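Side-chain contact in flavohemoprotein (Vibrio cholerae O1 biovar El Tor, PDB 4EH1), which probably detoxifies nitric oxide by converting it to nitrate with oxygen and NAD(P)H, its reductase domain holding FAD: residues Tyr215-Lys218 / Gln219-Leu223. Numbering follows the deposited sequence.
Sequences YVVK and QLLAL
One turn apart on helix 210-223, Tyr215 and Gln219 meet ring against amide. The amide nitrogen NE2 of Gln219 sits over one face of the phenol, 3.1 Å above the ring plane and displaced toward the rim, with Tyr215 CE2 3.2 Å from Gln219 NE2. Ring and amide planes are inclined by 54°, so the two groups meet obliquely rather than as a flat stack. Tyr215 carries CG opposite the backbone nitrogen (chi1 176°), whereas Gln219 sets CG beside its own (chi1 -74°) and extends from there, which brings the amide back toward Tyr215, with NE2 over the ring. Both polar ends are used by the neighbouring loop: Tyr215 OH and Gln219 NE2 hydrogen-bond Met190 O, and Gln219 OE1 accepts from Leu192 N.

Apolar i to i+4 pairs continue around the helix. Val216 and Leu220, both buried, run side by side, with Val216 CG1 4.1 Å from Leu220 CD1, and pack on Leu206 of strand 203-208. Val217 and Leu221 also lie side by side, with Val217 CG1 4.0 Å from Leu221 CD1, but nearer the surface: Val217 still reaches Leu206, while Leu221 is exposed.

Regular alpha-helical bonds underlie these pairs: Leu220 N to Val216 O is 2.8 Å and Leu221 N to Val217 O 2.9 Å, while Gln219 N to Tyr215 O is weak at 3.3 Å.

In this beta-alpha-beta unit of the NAD-binding part of the reductase domain, the helix therefore turns Val216, Val217 and Leu220 to strand 203-208 of the parallel sheet and a polar pair to loop backbone. The loop bonds restrain the Gln219 amide at both its oxygen and its nitrogen, fixing its rotation with NE2 over the tyrosine ring.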
loop_
_atom_site.group_PDB
_atom_site.type_symbol
_atom_site.label_atom_id
_atom_site.label_comp_id
_atom_site.label_asym_id
_atom_site.label_seq_id
_atom_site.Cartn_x
_atom_site.Cartn_y
_atom_site.Cartn_z
ATOM N N TYR A 215 19.486 -13.400 21.635
ATOM C CA TYR A 215 18.510 -13.781 22.640
ATOM C C TYR A 215 17.812 -15.129 22.321
ATOM O O TYR A 215 17.706 -16.011 23.184
ATOM C CB TYR A 215 17.497 -12.653 22.751
ATOM C CG TYR A 215 16.365 -12.929 23.682
ATOM C CD1 TYR A 215 16.568 -13.038 25.053
ATOM C CD2 TYR A 215 15.082 -13.055 23.196
ATOM C CE1 TYR A 215 15.498 -13.283 25.914
ATOM C CE2 TYR A 215 14.018 -13.293 24.033
ATOM C CZ TYR A 215 14.221 -13.412 25.386
ATOM O OH TYR A 215 13.127 -13.665 26.180
ATOM N N VAL A 216 17.373 -15.310 21.077
ATOM C CA VAL A 216 16.661 -16.550 20.726
ATOM C C VAL A 216 17.599 -17.766 20.611
ATOM O O VAL A 216 17.296 -18.858 21.118
ATOM C CB VAL A 216 15.873 -16.418 19.414
ATOM C CG1 VAL A 216 15.358 -17.788 18.963
ATOM C CG2 VAL A 216 14.733 -15.478 19.606
ATOM N N VAL A 217 18.739 -17.577 19.951
ATOM C CA VAL A 217 19.691 -18.661 19.791
ATOM C C VAL A 217 20.150 -19.186 21.152
ATOM O O VAL A 217 20.205 -20.387 21.336
ATOM C CB VAL A 217 20.904 -18.235 18.946
ATOM C CG1 VAL A 217 22.068 -19.245 19.073
ATOM C CG2 VAL A 217 20.492 -18.106 17.507
ATOM N N LYS A 218 20.461 -18.295 22.103
ATOM C CA LYS A 218 20.794 -18.741 23.466
ATOM C C LYS A 218 19.690 -19.568 24.131
ATOM O O LYS A 218 19.960 -20.594 24.752
ATOM C CB LYS A 218 21.238 -17.574 24.371
ATOM C CG LYS A 218 22.634 -17.035 23.997
ATOM C CD LYS A 218 22.912 -15.630 24.524
ATOM C CE LYS A 218 24.322 -15.213 24.171
ATOM N NZ LYS A 218 24.594 -13.755 24.488
ATOM N N GLN A 219 18.449 -19.130 24.001
ATOM C CA GLN A 219 17.341 -19.950 24.472
ATOM C C GLN A 219 17.289 -21.323 23.780
ATOM O O GLN A 219 17.088 -22.359 24.440
ATOM C CB GLN A 219 16.022 -19.233 24.249
ATOM C CG GLN A 219 15.750 -18.067 25.198
ATOM C CD GLN A 219 14.328 -17.582 24.993
ATOM O OE1 GLN A 219 13.373 -18.247 25.407
ATOM N NE2 GLN A 219 14.173 -16.457 24.309
ATOM N N LEU A 220 17.458 -21.336 22.459
ATOM C CA LEU A 220 17.409 -22.607 21.726
ATOM C C LEU A 220 18.492 -23.577 22.195
ATOM O O LEU A 220 18.220 -24.746 22.454
ATOM C CB LEU A 220 17.510 -22.392 20.214
ATOM C CG LEU A 220 16.274 -21.738 19.586
ATOM C CD1 LEU A 220 16.471 -21.592 18.095
ATOM C CD2 LEU A 220 14.950 -22.506 19.928
ATOM N N LEU A 221 19.714 -23.086 22.321
ATOM C CA LEU A 221 20.801 -23.936 22.794
ATOM C C LEU A 221 20.577 -24.441 24.222
ATOM O O LEU A 221 20.805 -25.612 24.512
ATOM C CB LEU A 221 22.126 -23.194 22.714
ATOM C CG LEU A 221 22.569 -22.824 21.304
ATOM C CD1 LEU A 221 23.830 -21.970 21.377
ATOM C CD2 LEU A 221 22.838 -24.068 20.519
ATOM N N ALA A 222 20.138 -23.560 25.116
ATOM C CA ALA A 222 19.862 -23.970 26.492
ATOM C C ALA A 222 18.755 -25.041 26.574
ATOM O O ALA A 222 18.729 -25.832 27.525
ATOM C CB ALA A 222 19.496 -22.768 27.343
ATOM N N LEU A 223 17.839 -25.047 25.598
ATOM C CA LEU A 223 16.740 -26.019 25.554
ATOM C C LEU A 223 17.203 -27.362 24.976
ATOM O O LEU A 223 16.543 -28.393 25.150
ATOM C CB LEU A 223 15.562 -25.481 24.727
ATOM C CG LEU A 223 14.613 -24.524 25.452
ATOM C CD1 LEU A 223 13.632 -23.869 24.487
ATOM C CD2 LEU A 223 13.861 -25.270 26.540
#